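Local coordinates for CaaX farnesyltransferase alpha subunit Ram2 (Aspergillus fumigatus, PDB 4L9P), which forms the alpha subunit of protein farnesyltransferase, and probably also serves in the geranylgeranylation of CaaX proteins, at residues P256-R259 with S260-S263; R342-Y345 with W346-R349; W91-R94 with A95-F99. The protein carries 1 engineered substitution. All coordinates share one frame; numbering follows the deposited sequence.

Contact 1. Residues P256-R259 with S260-S263; sequences PENR and SPWS. With EDO (1,2-ethanediol), chain H.
Asn258 caps the helix that starts after it: its OD1 accepts from Ser260 N at 3.2 Å, with the donor standing well above the amide's carbonyl plane. CG of Asn258 is anti to the backbone N (chi1 172°), which brings the amide forward over the first turn. Two other hydrogen bonds tie the loop to the helix. Trp262 NE1 donates to Pro256 O at 3.0 Å, so the indole N-H reaches back to the chain six residues earlier; this carbonyl also accepts from Ser303. Ser263 N bonds to Arg259 O at 3.0 Å in the opening helical turn. A 1,2-ethanediol, probably from the crystallisation liquor, donates to Glu257 OE2, which Ser304 OG also bonds.

The remaining touches are van der Waals. The Asn258 and Pro261 side chains cross at about a right angle, with ND2 of Asn258, which donates to Val194 O, 3.2 Å from Pro261 CD. Asn258 O lies in the indole plane at the edge of Trp262, 3.2 Å from CD1.

Asn361 of the beta subunit Ram1 bonds to both Asn258 OD1 and Ser260 OG, placing the cap at the subunit interface; Ser260 OG is also bonded to Asn197 OD1. Behind it, Trp262 packs on Ile252 of helix 238-254 and meets His305 of helix 304-317, while Pro261 rests on Trp200 of helix 197-208.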
ATOM      1  N   PRO A 256      12.665 -12.553  22.490  1.00 10.87           N
ATOM      2  CA  PRO A 256      11.989 -13.664  21.799  1.00 10.84           C
ATOM      3  C   PRO A 256      10.622 -13.308  21.210  1.00  9.91           C
ATOM      4  O   PRO A 256      10.188 -14.041  20.332  1.00  9.98           O
ATOM      5  CB  PRO A 256      11.795 -14.713  22.938  1.00 12.29           C
ATOM      6  CG  PRO A 256      12.946 -14.448  23.818  1.00 13.76           C
ATOM      7  CD  PRO A 256      13.017 -12.920  23.884  1.00 12.78           C
ATOM      8  N   GLU A 257       9.959 -12.244  21.667  1.00  9.11           N
ATOM      9  CA  GLU A 257       8.657 -11.899  21.072  1.00  9.50           C
ATOM     10  C   GLU A 257       8.809 -11.064  19.787  1.00  8.88           C
ATOM     11  O   GLU A 257       7.812 -10.699  19.177  1.00 10.82           O
ATOM     12  CB  GLU A 257       7.798 -11.179  22.117  1.00 11.70           C
ATOM     13  CG  GLU A 257       6.310 -10.982  21.777  1.00 13.57           C
ATOM     14  CD  GLU A 257       5.567 -12.246  21.409  1.00 15.40           C
ATOM     15  OE1 GLU A 257       6.102 -13.333  21.657  1.00 15.16           O
ATOM     16  OE2 GLU A 257       4.416 -12.153  20.899  1.00 16.77           O
ATOM     17  N   ASN A 258      10.040 -10.804  19.340  1.00  8.84           N
ATOM     18  CA  ASN A 258      10.258 -10.006  18.119  1.00  7.64           C
ATOM     19  C   ASN A 258       9.973 -10.867  16.886  1.00  7.37           C
ATOM     20  O   ASN A 258      10.706 -11.819  16.609  1.00  8.78           O
ATOM     21  CB  ASN A 258      11.711  -9.623  18.160  1.00  7.95           C
ATOM     22  CG  ASN A 258      12.229  -8.941  16.913  1.00  7.50           C
ATOM     23  OD1 ASN A 258      11.480  -8.464  16.056  1.00  6.77           O
ATOM     24  ND2 ASN A 258      13.571  -8.854  16.843  1.00  6.65           N
ATOM     25  N   ARG A 259       8.939 -10.536  16.116  1.00  6.51           N
ATOM     26  CA  ARG A 259       8.556 -11.364  14.972  0.57  6.92           C
ATOM     27  C   ARG A 259       9.647 -11.459  13.909  1.00  6.71           C
ATOM     28  O   ARG A 259       9.789 -12.481  13.260  1.00  7.31           O
ATOM     29  CB  ARG A 259       7.277 -10.805  14.346  0.57  8.74           C
ATOM     30  CG  ARG A 259       6.819 -11.519  13.082  0.57 11.31           C
ATOM     31  CD  ARG A 259       5.512 -10.890  12.641  0.57 13.22           C
ATOM     32  NE  ARG A 259       4.503 -10.915  13.727  0.57 15.63           N
ATOM     33  CZ  ARG A 259       3.749 -11.953  14.074  0.57 14.65           C
ATOM     34  NH1 ARG A 259       3.792 -13.104  13.372  0.57 15.64           N
ATOM     35  NH2 ARG A 259       2.877 -11.804  15.080  0.57 12.46           N
ATOM     36  N   SER A 260      10.385 -10.363  13.699  1.00  5.98           N
ATOM     37  CA  SER A 260      11.237 -10.266  12.490  1.00  6.04           C
ATOM     38  C   SER A 260      12.223 -11.426  12.279  1.00  6.50           C
ATOM     39  O   SER A 260      12.253 -11.970  11.196  1.00  6.60           O
ATOM     40  CB  SER A 260      11.981  -8.916  12.449  1.00  6.39           C
ATOM     41  OG  SER A 260      11.037  -7.840  12.336  1.00  5.79           O
ATOM     42  N   PRO A 261      13.024 -11.802  13.307  1.00  7.07           N
ATOM     43  CA  PRO A 261      13.975 -12.913  13.079  1.00  6.92           C
ATOM     44  C   PRO A 261      13.267 -14.259  12.904  1.00  7.39           C
ATOM     45  O   PRO A 261      13.822 -15.106  12.232  1.00  7.90           O
ATOM     46  CB  PRO A 261      14.832 -12.950  14.363  1.00  6.81           C
ATOM     47  CG  PRO A 261      13.956 -12.272  15.439  1.00  7.05           C
ATOM     48  CD  PRO A 261      13.280 -11.139  14.611  1.00  6.97           C
ATOM     49  N   TRP A 262      12.090 -14.449  13.502  1.00  6.88           N
ATOM     50  CA  TRP A 262      11.350 -15.699  13.284  1.00  6.90           C
ATOM     51  C   TRP A 262      10.908 -15.768  11.829  1.00  7.24           C
ATOM     52  O   TRP A 262      11.001 -16.827  11.182  1.00  7.90           O
ATOM     53  CB  TRP A 262      10.128 -15.791  14.201  1.00  7.70           C
ATOM     54  CG  TRP A 262      10.473 -15.989  15.653  1.00  8.65           C
ATOM     55  CD1 TRP A 262      10.516 -15.026  16.610  1.00  8.71           C
ATOM     56  CD2 TRP A 262      10.703 -17.235  16.320  1.00  8.92           C
ATOM     57  NE1 TRP A 262      10.789 -15.589  17.857  1.00  9.14           N
ATOM     58  CE2 TRP A 262      10.927 -16.942  17.695  1.00  9.02           C
ATOM     59  CE3 TRP A 262      10.765 -18.580  15.890  1.00  9.88           C
ATOM     60  CZ2 TRP A 262      11.172 -17.962  18.657  1.00  9.53           C
ATOM     61  CZ3 TRP A 262      11.060 -19.593  16.848  1.00 11.15           C
ATOM     62  CH2 TRP A 262      11.219 -19.267  18.212  1.00 10.91           C
ATOM     63  N   SER A 263      10.402 -14.651  11.295  1.00  6.51           N
ATOM     64  CA  SER A 263       9.978 -14.626   9.891  1.00  6.70           C
ATOM     65  C   SER A 263      11.199 -14.801   8.983  1.00  6.44           C
ATOM     66  O   SER A 263      11.125 -15.481   7.968  1.00  7.23           O
ATOM     67  CB  SER A 263       9.267 -13.322   9.578  1.00  8.51           C
ATOM     68  OG  SER A 263       8.088 -13.215  10.395  1.00 11.05           O
TER
HETATM   69  C1  EDO H 405       1.116 -10.836  20.184  1.00 22.19           C
HETATM   70  O1  EDO H 405       0.039 -11.229  21.043  1.00 22.23           O
HETATM   71  C2  EDO H 405       1.991  -9.878  20.992  1.00 23.57           C
HETATM   72  O2  EDO H 405       2.635 -10.536  22.110  1.00 22.66           O

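Contact 2. Residues R342-Y345 with W346-R349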
ATOM      1  N   ARG A 342      -6.072 -12.658  16.548  1.00  5.43           N
ATOM      2  CA  ARG A 342      -5.995 -13.404  15.288  1.00  5.83           C
ATOM      3  C   ARG A 342      -6.755 -14.754  15.389  1.00  6.46           C
ATOM      4  O   ARG A 342      -6.547 -15.671  14.587  1.00  7.03           O
ATOM      5  CB  ARG A 342      -4.528 -13.675  14.938  1.00  7.12           C
ATOM      6  CG  ARG A 342      -3.841 -12.302  14.612  1.00  7.32           C
ATOM      7  CD  ARG A 342      -2.337 -12.431  14.507  1.00  7.92           C
ATOM      8  NE  ARG A 342      -1.945 -13.286  13.386  1.00  7.52           N
ATOM      9  CZ  ARG A 342      -0.748 -13.849  13.294  1.00  8.23           C
ATOM     10  NH1 ARG A 342       0.132 -13.732  14.321  1.00  9.97           N
ATOM     11  NH2 ARG A 342      -0.482 -14.591  12.232  1.00 11.33           N
ATOM     12  N   ARG A 343      -7.668 -14.834  16.376  1.00  6.94           N
ATOM     13  CA  ARG A 343      -8.459 -16.048  16.633  0.53  7.52           C
ATOM     14  C   ARG A 343      -9.046 -16.679  15.365  1.00  7.33           C
ATOM     15  O   ARG A 343      -9.046 -17.903  15.205  1.00  8.07           O
ATOM     16  CB  ARG A 343      -9.584 -15.648  17.561  0.53  8.82           C
ATOM     17  CG  ARG A 343     -10.617 -16.725  17.793  0.53 10.99           C
ATOM     18  CD  ARG A 343     -11.595 -16.201  18.862  0.53 13.46           C
ATOM     19  NE  ARG A 343     -12.685 -17.118  19.131  0.53 17.55           N
ATOM     20  CZ  ARG A 343     -13.703 -16.862  19.959  0.53 19.68           C
ATOM     21  NH1 ARG A 343     -13.790 -15.680  20.595  0.53 20.40           N
ATOM     22  NH2 ARG A 343     -14.655 -17.773  20.116  0.53 20.39           N
ATOM     23  N   ASN A 344      -9.568 -15.850  14.436  1.00  6.81           N
ATOM     24  CA  ASN A 344     -10.272 -16.437  13.280  1.00  7.45           C
ATOM     25  C   ASN A 344      -9.280 -17.108  12.338  1.00  7.10           C
ATOM     26  O   ASN A 344      -9.610 -18.097  11.666  1.00  8.52           O
ATOM     27  CB  ASN A 344     -11.150 -15.426  12.523  1.00  7.54           C
ATOM     28  CG  ASN A 344     -12.364 -15.012  13.356  1.00  9.07           C
ATOM     29  OD1 ASN A 344     -12.940 -15.856  14.097  1.00 11.61           O
ATOM     30  ND2 ASN A 344     -12.696 -13.735  13.356  1.00  8.21           N
ATOM     31  N   TYR A 345      -8.048 -16.575  12.272  1.00  6.81           N
ATOM     32  CA  TYR A 345      -7.029 -17.251  11.485  1.00  7.14           C
ATOM     33  C   TYR A 345      -6.535 -18.526  12.194  1.00  7.47           C
ATOM     34  O   TYR A 345      -6.369 -19.585  11.557  1.00  8.28           O
ATOM     35  CB  TYR A 345      -5.847 -16.257  11.220  1.00  6.73           C
ATOM     36  CG  TYR A 345      -4.666 -16.987  10.587  1.00  7.70           C
ATOM     37  CD1 TYR A 345      -4.754 -17.516   9.271  1.00  9.26           C
ATOM     38  CD2 TYR A 345      -3.498 -17.199  11.311  1.00  8.10           C
ATOM     39  CE1 TYR A 345      -3.708 -18.241   8.729  1.00  8.89           C
ATOM     40  CE2 TYR A 345      -2.430 -17.927  10.762  1.00  9.22           C
ATOM     41  CZ  TYR A 345      -2.563 -18.433   9.489  1.00  9.67           C
ATOM     42  OH  TYR A 345      -1.527 -19.168   8.950  1.00 11.27           O
ATOM     43  N   TRP A 346      -6.327 -18.459  13.510  1.00  7.06           N
ATOM     44  CA  TRP A 346      -5.946 -19.701  14.225  1.00  7.41           C
ATOM     45  C   TRP A 346      -7.063 -20.758  14.071  1.00  7.84           C
ATOM     46  O   TRP A 346      -6.738 -21.943  13.889  1.00  9.70           O
ATOM     47  CB  TRP A 346      -5.732 -19.473  15.710  1.00  8.61           C
ATOM     48  CG  TRP A 346      -4.736 -18.322  16.007  1.00  8.25           C
ATOM     49  CD1 TRP A 346      -4.931 -17.333  16.913  1.00  8.80           C
ATOM     50  CD2 TRP A 346      -3.404 -18.094  15.443  1.00  8.07           C
ATOM     51  NE1 TRP A 346      -3.830 -16.465  16.952  1.00  8.48           N
ATOM     52  CE2 TRP A 346      -2.874 -16.926  16.080  1.00  8.33           C
ATOM     53  CE3 TRP A 346      -2.612 -18.751  14.472  1.00  7.67           C
ATOM     54  CZ2 TRP A 346      -1.614 -16.401  15.757  1.00  8.20           C
ATOM     55  CZ3 TRP A 346      -1.351 -18.232  14.174  1.00  9.01           C
ATOM     56  CH2 TRP A 346      -0.875 -17.070  14.789  1.00  9.20           C
ATOM     57  N   GLU A 347      -8.331 -20.351  14.096  1.00  8.42           N
ATOM     58  CA  GLU A 347      -9.408 -21.341  13.991  0.55 10.15           C
ATOM     59  C   GLU A 347      -9.460 -21.896  12.567  1.00 10.98           C
ATOM     60  O   GLU A 347      -9.772 -23.067  12.387  1.00 11.41           O
ATOM     61  CB  GLU A 347     -10.762 -20.772  14.452  0.55 12.37           C
ATOM     62  CG  GLU A 347     -10.812 -20.506  15.957  0.55 14.96           C
ATOM     63  CD  GLU A 347     -12.146 -19.954  16.502  0.55 17.67           C
ATOM     64  OE1 GLU A 347     -13.012 -19.486  15.729  0.55 18.83           O
ATOM     65  OE2 GLU A 347     -12.292 -19.939  17.733  0.55 18.33           O
ATOM     66  N   TYR A 348      -9.147 -21.057  11.575  1.00 10.63           N
ATOM     67  CA  TYR A 348      -9.047 -21.541  10.172  1.00 10.30           C
ATOM     68  C   TYR A 348      -7.939 -22.626  10.085  1.00 10.09           C
ATOM     69  O   TYR A 348      -8.130 -23.684   9.448  1.00 11.10           O
ATOM     70  CB  TYR A 348      -8.751 -20.374   9.225  1.00 10.55           C
ATOM     71  CG  TYR A 348      -8.406 -20.753   7.819  1.00 11.93           C
ATOM     72  CD1 TYR A 348      -9.404 -21.136   6.941  1.00 13.40           C
ATOM     73  CD2 TYR A 348      -7.081 -20.677   7.342  1.00 12.44           C
ATOM     74  CE1 TYR A 348      -9.120 -21.461   5.615  1.00 14.68           C
ATOM     75  CE2 TYR A 348      -6.782 -21.012   6.015  1.00 14.06           C
ATOM     76  CZ  TYR A 348      -7.805 -21.385   5.149  1.00 15.38           C
ATOM     77  OH  TYR A 348      -7.527 -21.727   3.836  1.00 17.39           O
ATOM     78  N   ARG A 349      -6.794 -22.392  10.741  1.00 10.82           N
ATOM     79  CA  ARG A 349      -5.718 -23.385  10.760  1.00 11.86           C
ATOM     80  C   ARG A 349      -6.189 -24.651  11.460  1.00 11.07           C
ATOM     81  O   ARG A 349      -5.935 -25.746  10.971  1.00 12.69           O
ATOM     82  CB  ARG A 349      -4.440 -22.876  11.426  1.00 11.51           C
ATOM     83  CG  ARG A 349      -3.756 -21.759  10.604  1.00 12.44           C
ATOM     84  CD  ARG A 349      -3.067 -22.338   9.344  1.00 14.70           C
ATOM     85  NE  ARG A 349      -1.934 -23.168   9.753  1.00 16.16           N
ATOM     86  CZ  ARG A 349      -1.689 -24.405   9.328  1.00 19.23           C
ATOM     87  NH1 ARG A 349      -2.527 -25.026   8.473  1.00 20.02           N
ATOM     88  NH2 ARG A 349      -0.593 -25.044   9.765  1.00 20.13           N
TER
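Arg342, the N-cap residue of helix 343-362, has the CZ2-CH2 end of the Trp346 indole over one face of its guanidinium, NH1 3.5 Å from CZ2, with the two planes 51° apart. A bend at chi3 (64°) turns the group to where NE meets Ser346 of the beta subunit Ram1 and NH1 meets Asp339. The backbone joins them too, Trp346 N donating to Arg342 O.

Arg343 runs extended beside Glu347. Its NE bonds almost straight to OE2 at 3.2 Å in a salt bridge, although the carboxylate, turned nearly perpendicular to the guanidinium, is met from above its plane; both residues have a second conformer, so the bridge is less certain. Asn344 O receives Tyr348 N, while its amide turns to Ser480 and Tyr401 of Ram1. Tyr345 meets two neighbours: Arg349 CG over one face, 4.1 Å from the ring centroid, in a CH-pi contact, and Trp346 CZ3 at its edge, 3.6 Å from CE2.

Arg349, its chain received by the Tyr345 face, bridges to Asp312 and Glu316 and bonds through NH1 to Gln352. Glu347 OE2 is shared with Lys335, and two nearby cations would probably favour its carboxylate form.

Contact 3. Residues W91-R94 with A95-F99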
ATOM      1  N   TRP A  91      10.759  17.619 -10.804  1.00  8.16           N
ATOM      2  CA  TRP A  91      11.936  16.749 -10.668  1.00  8.67           C
ATOM      3  C   TRP A  91      12.242  16.021 -11.977  1.00  9.48           C
ATOM      4  O   TRP A  91      13.412  15.857 -12.352  1.00  9.81           O
ATOM      5  CB  TRP A  91      11.635  15.665  -9.598  1.00  7.32           C
ATOM      6  CG  TRP A  91      11.700  16.141  -8.214  1.00  7.13           C
ATOM      7  CD1 TRP A  91      10.644  16.544  -7.377  1.00  6.75           C
ATOM      8  CD2 TRP A  91      12.886  16.304  -7.457  1.00  7.68           C
ATOM      9  NE1 TRP A  91      11.146  16.929  -6.142  1.00  7.38           N
ATOM     10  CE2 TRP A  91      12.517  16.790  -6.173  1.00  8.06           C
ATOM     11  CE3 TRP A  91      14.242  16.121  -7.742  1.00  9.09           C
ATOM     12  CZ2 TRP A  91      13.452  17.004  -5.173  1.00  9.27           C
ATOM     13  CZ3 TRP A  91      15.171  16.350  -6.727  1.00 10.98           C
ATOM     14  CH2 TRP A  91      14.781  16.774  -5.462  1.00 10.77           C
ATOM     15  N   ILE A  92      11.204  15.533 -12.647  1.00 10.10           N
ATOM     16  CA  ILE A  92      11.459  14.849 -13.903  1.00 11.10           C
ATOM     17  C   ILE A  92      12.046  15.806 -14.950  1.00  9.70           C
ATOM     18  O   ILE A  92      12.999  15.443 -15.669  1.00 10.10           O
ATOM     19  CB  ILE A  92      10.150  14.229 -14.432  1.00 13.50           C
ATOM     20  CG1 ILE A  92       9.736  13.123 -13.434  1.00 16.30           C
ATOM     21  CG2 ILE A  92      10.297  13.686 -15.873  1.00 13.93           C
ATOM     22  CD1 ILE A  92       8.368  12.816 -13.514  1.00 19.42           C
ATOM     23  N   TYR A  93      11.530  17.042 -15.005  1.00  9.29           N
ATOM     24  CA  TYR A  93      12.079  18.024 -15.933  1.00  9.69           C
ATOM     25  C   TYR A  93      13.536  18.379 -15.527  1.00  8.94           C
ATOM     26  O   TYR A  93      14.410  18.480 -16.386  1.00  9.64           O
ATOM     27  CB  TYR A  93      11.168  19.241 -15.909  1.00 10.95           C
ATOM     28  CG  TYR A  93      11.604  20.360 -16.802  1.00 14.56           C
ATOM     29  CD1 TYR A  93      11.861  20.156 -18.107  1.00 17.44           C
ATOM     30  CD2 TYR A  93      11.741  21.652 -16.270  1.00 16.20           C
ATOM     31  CE1 TYR A  93      12.284  21.271 -18.958  1.00 17.44           C
ATOM     32  CE2 TYR A  93      12.121  22.725 -17.036  1.00 18.18           C
ATOM     33  CZ  TYR A  93      12.392  22.538 -18.384  1.00 18.06           C
ATOM     34  OH  TYR A  93      12.788  23.666 -19.105  1.00 19.54           O
ATOM     35  N   ARG A  94      13.818  18.521 -14.235  1.00  9.24           N
ATOM     36  CA  ARG A  94      15.186  18.760 -13.779  1.00  8.80           C
ATOM     37  C   ARG A  94      16.130  17.686 -14.285  1.00  9.55           C
ATOM     38  O   ARG A  94      17.206  18.009 -14.774  1.00  9.56           O
ATOM     39  CB  ARG A  94      15.230  18.870 -12.229  1.00  8.56           C
ATOM     40  CG  ARG A  94      16.618  19.096 -11.694  1.00  8.48           C
ATOM     41  CD  ARG A  94      16.606  19.296 -10.159  1.00  8.79           C
ATOM     42  NE  ARG A  94      17.960  19.601  -9.686  1.00  8.39           N
ATOM     43  CZ  ARG A  94      18.423  20.831  -9.529  1.00  8.96           C
ATOM     44  NH1 ARG A  94      17.650  21.863  -9.845  1.00  9.80           N
ATOM     45  NH2 ARG A  94      19.673  21.006  -9.083  1.00  9.41           N
ATOM     46  N   ALA A  95      15.749  16.398 -14.152  1.00  8.60           N
ATOM     47  CA  ALA A  95      16.660  15.383 -14.592  1.00 10.24           C
ATOM     48  C   ALA A  95      16.912  15.471 -16.105  1.00 11.44           C
ATOM     49  O   ALA A  95      18.045  15.248 -16.555  1.00 11.88           O
ATOM     50  CB  ALA A  95      16.113  13.972 -14.240  1.00 10.88           C
ATOM     51  N   LYS A  96      15.867  15.769 -16.872  1.00 12.44           N
ATOM     52  CA  LYS A  96      16.073  15.967 -18.334  1.00 13.60           C
ATOM     53  C   LYS A  96      17.121  17.038 -18.588  1.00 13.79           C
ATOM     54  O   LYS A  96      18.027  16.822 -19.410  1.00 14.90           O
ATOM     55  CB  LYS A  96      14.778  16.394 -18.992  1.00 15.33           C
ATOM     56  CG  LYS A  96      13.746  15.305 -19.105  1.00 17.95           C
ATOM     57  CD  LYS A  96      12.528  15.914 -19.853  1.00 21.17           C
ATOM     58  CE  LYS A  96      11.443  14.893 -20.122  1.00 23.04           C
ATOM     59  NZ  LYS A  96      10.386  15.576 -20.941  1.00 23.53           N
ATOM     60  N   ILE A  97      17.031  18.161 -17.880  1.00 11.16           N
ATOM     61  CA  ILE A  97      17.985  19.266 -18.106  1.00 10.91           C
ATOM     62  C   ILE A  97      19.402  18.833 -17.717  1.00 12.36           C
ATOM     63  O   ILE A  97      20.350  19.065 -18.449  1.00 12.63           O
ATOM     64  CB  ILE A  97      17.622  20.496 -17.267  1.00 11.10           C
ATOM     65  CG1 ILE A  97      16.237  21.029 -17.652  1.00 11.63           C
ATOM     66  CG2 ILE A  97      18.712  21.582 -17.455  1.00 11.34           C
ATOM     67  CD1 ILE A  97      15.647  22.023 -16.656  1.00 12.61           C
ATOM     68  N   LEU A  98      19.588  18.166 -16.590  1.00 11.51           N
ATOM     69  CA  LEU A  98      20.909  17.763 -16.140  1.00 13.12           C
ATOM     70  C   LEU A  98      21.575  16.893 -17.178  1.00 14.87           C
ATOM     71  O   LEU A  98      22.736  17.094 -17.473  1.00 14.75           O
ATOM     72  CB  LEU A  98      20.776  16.953 -14.836  1.00 12.51           C
ATOM     73  CG  LEU A  98      20.341  17.777 -13.633  1.00 11.68           C
ATOM     74  CD1 LEU A  98      19.918  16.788 -12.500  1.00 11.70           C
ATOM     75  CD2 LEU A  98      21.495  18.642 -13.148  1.00 12.16           C
ATOM     76  N   PHE A  99      20.854  15.909 -17.719  1.00 15.69           N
ATOM     77  CA  PHE A  99      21.449  15.073 -18.749  1.00 17.17           C
ATOM     78  C   PHE A  99      21.689  15.843 -20.067  1.00 18.45           C
ATOM     79  O   PHE A  99      22.780  15.729 -20.671  1.00 19.84           O
ATOM     80  CB  PHE A  99      20.611  13.830 -18.928  1.00 17.40           C
ATOM     81  CG  PHE A  99      20.818  12.841 -17.839  1.00 17.60           C
ATOM     82  CD1 PHE A  99      21.996  12.061 -17.787  1.00 18.70           C
ATOM     83  CD2 PHE A  99      19.870  12.665 -16.852  1.00 18.68           C
ATOM     84  CE1 PHE A  99      22.199  11.127 -16.747  1.00 18.69           C
ATOM     85  CE2 PHE A  99      20.065  11.723 -15.842  1.00 18.09           C
ATOM     86  CZ  PHE A  99      21.223  10.974 -15.788  1.00 18.37           C
TER
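Tyr93 offers one face of its ring to Ile97, one helical turn further on, whose CD1 methyl sits over it in a CH-pi contact 3.8 Å from the ring centroid. The methyl is set off toward the rim, on the CE2 and CZ side, and comes to 3.6 Å from CE2. CG of Tyr93 is anti to the backbone N (chi1 179°), which swings the ring along the helix toward the next turn; CG1 of Ile97 lies beside its own backbone N, so that the delta methyl reaches back to meet it. The phenol oxygen extends beyond the methyl to the carbonyl of Glu68.

Arg94 and Leu98 form the neighbouring i, i+4 pair. Their side chains cross obliquely, with CG of Arg94 4.1 Å from Leu98 CD1, so the arginine's contribution here is aliphatic. Its chain is extended from CG to NE and carries the guanidinium past the leucine to a salt bridge with Glu108, a hydrogen bond to Thr77 and a cation-pi contact with Trp111, which together fix a buried charge. Beneath both pairs runs a continuous series of i to i+4 helical hydrogen bonds: Ala95 N to Trp91 O, Lys96 N to Ile92 O at 3.1 Å, Ile97 N to Tyr93 O and Leu98 N to Arg94 O at 3.0 Å.

Helix 88-100 belongs to a prenyltransferase alpha-subunit repeat of the TPR clan, and its sides are divided among its neighbours. Tyr93 packs on Ala73 of helix 71-83, Leu98 on Leu105 of helix 105-118, and Trp91 and Ala95 on helix 123-133, while Ile92 meets Cys244 of the beta subunit Ram1.

In the fold
All three contacts are local, but their places in the helical array differ. Contact 3 is the most buried, in mid-helix on the opposite side of the chain's centre from the others, about 43 and 52 Å from contacts 1 and 2 between centres; apolar overlap dominates it and only Ile92 approaches Ram1. Contacts 1 and 2 are partly buried, sit at helix starts and engage Ram1 through several polar side chains. Between them two like charges come close in one Arg259 conformer, NH2 3.4 Å from Arg342 NH1, which Asp339 also holds; both pack on helix 304-317. Contact 1 relies on capping and backbone carbonyls, contact 2 on arginines, carboxylates and aromatic rings.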